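Long-range contact in surface presentation of antigens protein SpaO (Salmonella typhimurium, PDB 4YX7), which takes part in the type III secretory pathway that presents the surface determinants Salmonella needs to enter mammalian cells: residues A[8-20]-A[36-48]. Residues are numbered along the deposited sequence; the frame is centred on the assembly and turned at random.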
# COMPACT_ATOMS: atom_id res chain seq x y z
N LEU A 8 -29.15 15.94 16.06
CA LEU A 8 -27.97 16.20 16.88
C LEU A 8 -26.66 15.71 16.25
O LEU A 8 -25.69 16.46 16.16
CB LEU A 8 -28.14 15.53 18.26
CG LEU A 8 -29.19 16.08 19.22
CD1 LEU A 8 -29.50 15.02 20.27
CD2 LEU A 8 -28.69 17.35 19.88
N ARG A 9 -26.66 14.45 15.81
CA ARG A 9 -25.48 13.83 15.22
C ARG A 9 -25.70 13.36 13.77
O ARG A 9 -26.81 12.97 13.37
CB ARG A 9 -25.02 12.66 16.09
N TRP A 10 -24.63 13.39 12.98
CA TRP A 10 -24.72 13.17 11.55
C TRP A 10 -23.78 12.05 11.13
O TRP A 10 -22.58 12.13 11.36
CB TRP A 10 -24.38 14.45 10.78
CG TRP A 10 -25.05 15.70 11.31
CD1 TRP A 10 -24.81 16.33 12.49
CD2 TRP A 10 -26.04 16.48 10.64
NE1 TRP A 10 -25.60 17.44 12.62
CE2 TRP A 10 -26.36 17.56 11.49
CE3 TRP A 10 -26.69 16.38 9.40
CZ2 TRP A 10 -27.31 18.52 11.15
CZ3 TRP A 10 -27.63 17.33 9.06
CH2 TRP A 10 -27.93 18.39 9.93
N PRO A 11 -24.32 11.01 10.48
CA PRO A 11 -23.51 9.86 10.09
C PRO A 11 -22.72 10.12 8.82
O PRO A 11 -23.32 10.14 7.74
CB PRO A 11 -24.56 8.77 9.85
CG PRO A 11 -25.74 9.51 9.38
CD PRO A 11 -25.72 10.85 10.07
N LEU A 12 -21.40 10.30 8.91
CA LEU A 12 -20.63 10.57 7.71
C LEU A 12 -19.98 9.31 7.15
O LEU A 12 -19.56 8.43 7.89
CB LEU A 12 -19.56 11.62 7.98
CG LEU A 12 -20.02 12.94 8.61
CD1 LEU A 12 -18.85 13.87 8.73
CD2 LEU A 12 -21.12 13.58 7.79
N ARG A 13 -19.95 9.21 5.82
CA ARG A 13 -19.26 8.13 5.13
C ARG A 13 -18.17 8.76 4.29
O ARG A 13 -18.44 9.69 3.53
CB ARG A 13 -20.21 7.33 4.25
CG ARG A 13 -21.44 6.82 4.96
CD ARG A 13 -22.18 5.85 4.08
NE ARG A 13 -22.39 6.40 2.75
CZ ARG A 13 -23.35 7.27 2.47
NH1 ARG A 13 -24.18 7.67 3.42
NH2 ARG A 13 -23.50 7.74 1.23
N PHE A 14 -16.95 8.27 4.44
CA PHE A 14 -15.85 8.77 3.63
C PHE A 14 -15.62 7.80 2.48
O PHE A 14 -15.03 6.75 2.64
CB PHE A 14 -14.60 8.98 4.49
CG PHE A 14 -14.79 10.05 5.55
CD1 PHE A 14 -15.33 9.74 6.79
CD2 PHE A 14 -14.46 11.37 5.28
CE1 PHE A 14 -15.53 10.72 7.75
CE2 PHE A 14 -14.65 12.34 6.23
CZ PHE A 14 -15.18 12.01 7.48
N VAL A 15 -16.13 8.20 1.32
CA VAL A 15 -16.17 7.34 0.16
C VAL A 15 -14.94 7.52 -0.73
O VAL A 15 -14.65 8.62 -1.18
CB VAL A 15 -17.44 7.63 -0.66
CG1 VAL A 15 -17.58 6.65 -1.79
CG2 VAL A 15 -18.66 7.60 0.25
N ILE A 16 -14.23 6.42 -0.98
CA ILE A 16 -13.04 6.44 -1.83
C ILE A 16 -13.30 5.92 -3.24
O ILE A 16 -12.41 5.89 -4.08
CB ILE A 16 -11.90 5.60 -1.23
CG1 ILE A 16 -12.33 4.13 -1.10
CG2 ILE A 16 -11.46 6.18 0.11
CD1 ILE A 16 -11.26 3.22 -0.58
N GLY A 17 -14.53 5.50 -3.52
CA GLY A 17 -14.83 5.06 -4.86
C GLY A 17 -16.16 4.37 -4.94
O GLY A 17 -16.76 4.05 -3.91
N SER A 18 -16.63 4.14 -6.17
CA SER A 18 -17.89 3.47 -6.39
C SER A 18 -17.89 2.65 -7.67
O SER A 18 -17.05 2.84 -8.55
CB SER A 18 -19.04 4.47 -6.42
OG SER A 18 -18.97 5.30 -7.56
N SER A 19 -18.83 1.73 -7.75
CA SER A 19 -19.00 0.87 -8.91
C SER A 19 -20.47 0.61 -9.12
O SER A 19 -21.14 0.09 -8.23
CB SER A 19 -18.25 -0.44 -8.73
OG SER A 19 -16.87 -0.29 -8.96
N ASP A 20 -21.00 0.96 -10.29
CA ASP A 20 -22.37 0.58 -10.61
C ASP A 20 -22.45 -0.92 -10.91
O ASP A 20 -21.83 -1.42 -11.85
CB ASP A 20 -22.90 1.40 -11.78
CG ASP A 20 -23.76 2.57 -11.33
OD1 ASP A 20 -24.60 2.37 -10.42
OD2 ASP A 20 -23.60 3.68 -11.89
N LEU A 36 -13.85 -4.71 -8.43
CA LEU A 36 -13.13 -3.57 -8.98
C LEU A 36 -13.82 -2.25 -8.60
O LEU A 36 -15.05 -2.16 -8.52
CB LEU A 36 -13.03 -3.68 -10.50
CG LEU A 36 -11.96 -4.59 -11.13
CD1 LEU A 36 -12.09 -6.02 -10.67
CD2 LEU A 36 -12.03 -4.53 -12.65
N ILE A 37 -13.00 -1.23 -8.34
CA ILE A 37 -13.48 0.13 -8.15
C ILE A 37 -13.37 0.88 -9.48
O ILE A 37 -12.28 1.24 -9.91
CB ILE A 37 -12.68 0.85 -7.07
CG1 ILE A 37 -12.72 0.04 -5.77
CG2 ILE A 37 -13.19 2.25 -6.89
CD1 ILE A 37 -12.13 0.74 -4.56
N ARG A 38 -14.51 1.12 -10.12
CA ARG A 38 -14.51 1.65 -11.48
C ARG A 38 -14.38 3.16 -11.52
O ARG A 38 -13.88 3.72 -12.48
CB ARG A 38 -15.78 1.23 -12.22
CG ARG A 38 -15.88 -0.26 -12.48
CD ARG A 38 -14.58 -0.79 -13.11
NE ARG A 38 -14.40 -0.41 -14.50
CZ ARG A 38 -14.57 -1.23 -15.53
NH1 ARG A 38 -14.93 -2.49 -15.32
NH2 ARG A 38 -14.38 -0.81 -16.77
N THR A 39 -14.84 3.83 -10.47
CA THR A 39 -14.77 5.28 -10.41
C THR A 39 -14.16 5.66 -9.08
O THR A 39 -14.74 5.36 -8.03
CB THR A 39 -16.16 5.96 -10.54
OG1 THR A 39 -16.82 5.50 -11.73
CG2 THR A 39 -16.02 7.48 -10.60
N SER A 40 -13.00 6.30 -9.11
CA SER A 40 -12.33 6.73 -7.89
C SER A 40 -12.89 8.07 -7.41
O SER A 40 -12.89 9.05 -8.15
CB SER A 40 -10.83 6.85 -8.10
OG SER A 40 -10.54 8.01 -8.85
N ARG A 41 -13.36 8.09 -6.17
CA ARG A 41 -13.89 9.29 -5.56
C ARG A 41 -13.13 9.55 -4.26
O ARG A 41 -12.36 8.69 -3.82
CB ARG A 41 -15.39 9.16 -5.29
CG ARG A 41 -16.14 8.36 -6.35
CD ARG A 41 -17.65 8.33 -6.10
NE ARG A 41 -18.39 9.13 -7.07
CZ ARG A 41 -19.33 8.65 -7.88
NH1 ARG A 41 -19.66 7.37 -7.84
NH2 ARG A 41 -19.95 9.46 -8.74
N ALA A 42 -13.31 10.73 -3.68
CA ALA A 42 -12.83 11.02 -2.33
C ALA A 42 -13.79 12.02 -1.73
O ALA A 42 -13.46 13.18 -1.55
CB ALA A 42 -11.43 11.56 -2.34
N GLU A 43 -15.01 11.56 -1.45
CA GLU A 43 -16.10 12.44 -1.04
C GLU A 43 -16.60 12.15 0.36
O GLU A 43 -16.62 11.00 0.80
CB GLU A 43 -17.27 12.33 -2.01
CG GLU A 43 -16.95 12.51 -3.47
CD GLU A 43 -17.84 11.63 -4.33
OE1 GLU A 43 -18.13 10.49 -3.90
OE2 GLU A 43 -18.27 12.07 -5.42
N VAL A 44 -17.04 13.19 1.05
CA VAL A 44 -17.74 13.03 2.31
C VAL A 44 -19.23 13.00 2.03
O VAL A 44 -19.78 13.89 1.38
CB VAL A 44 -17.41 14.14 3.31
CG1 VAL A 44 -17.89 13.75 4.68
CG2 VAL A 44 -15.92 14.41 3.34
N TYR A 45 -19.89 11.95 2.51
CA TYR A 45 -21.32 11.81 2.36
C TYR A 45 -21.99 11.77 3.72
O TYR A 45 -21.45 11.23 4.69
CB TYR A 45 -21.67 10.53 1.58
CG TYR A 45 -21.71 10.70 0.08
CD1 TYR A 45 -20.55 10.81 -0.66
CD2 TYR A 45 -22.92 10.73 -0.60
CE1 TYR A 45 -20.58 10.96 -2.03
CE2 TYR A 45 -22.96 10.89 -1.98
CZ TYR A 45 -21.78 11.00 -2.69
OH TYR A 45 -21.80 11.14 -4.06
N CYS A 46 -23.16 12.39 3.79
CA CYS A 46 -24.10 12.17 4.87
C CYS A 46 -25.40 11.75 4.22
O CYS A 46 -26.06 12.57 3.59
CB CYS A 46 -24.29 13.43 5.71
SG CYS A 46 -25.20 13.14 7.23
N TYR A 47 -25.74 10.48 4.35
CA TYR A 47 -26.82 9.90 3.55
C TYR A 47 -26.54 10.15 2.06
O TYR A 47 -25.44 9.91 1.59
CB TYR A 47 -28.18 10.47 4.00
CG TYR A 47 -28.44 10.24 5.48
CD1 TYR A 47 -28.74 8.98 5.97
CD2 TYR A 47 -28.38 11.29 6.40
CE1 TYR A 47 -28.98 8.76 7.31
CE2 TYR A 47 -28.62 11.07 7.74
CZ TYR A 47 -28.92 9.80 8.18
OH TYR A 47 -29.16 9.57 9.51
N ALA A 48 -27.52 10.65 1.32
CA ALA A 48 -27.35 10.84 -0.13
C ALA A 48 -26.74 12.20 -0.49
O ALA A 48 -26.57 12.51 -1.67
CB ALA A 48 -28.68 10.64 -0.84
O HOH W 1 -24.41 8.56 6.06
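Val44 lays both methyls against Phe14, its CG2 lying 3.8 Å from ring atom CE2, as the two extend alongside one another from their strands. Val44 also turns CG1 toward CD1 of Leu12, while the other branch of Leu12, CD2, meets CB of Cys46 at 3.8 Å. Branched and aromatic groups suit this buried face, which strands 49-57 and 60-63 close: Phe54 meets the Phe14 ring edge-to-face. On the reverse face Val15 CG2 packs obliquely on Tyr45 CD1. Strands 9-22 and 39-46 are the first pair of a four-stranded antiparallel meander in this fragment of SpaO, probably one of its SPOA domains, and a strand of another chain continues the sheet alongside 9-22. Between the hydrogen-bonded pairs Val15-Glu43 and Ser18-Thr39, strand 39-46 carries one residue more than its partner, which interrupts the pairing around Gly17. The backbone there (phi 168°) suits a residue without a side chain, and Ile37 CG2 packs 3.8 Å from its CA. Ser18 N then resumes pairing with Thr39 O (2.9 Å). Farther along, the short side chain of Ser19 works as a bridge, its OG donating to Leu36 O (2.6 Å) and accepting from Arg38 N (3.0 Å). Near the other end, the compact apolar ring of Pro11 lies across the Tyr47 side chain, nearly perpendicular to it, with CG 3.4 Å from CZ. Arg13, bent at chi3 (-50°), places its guanidinium over Tyr45 CB; its forked end brings two donors, NH1 and NH2, to Tyr47 O (2.9 Å from NH2), while NE forms a salt bridge with an acidic side chain of another chain. A water joins Pro11 O to Tyr47 N.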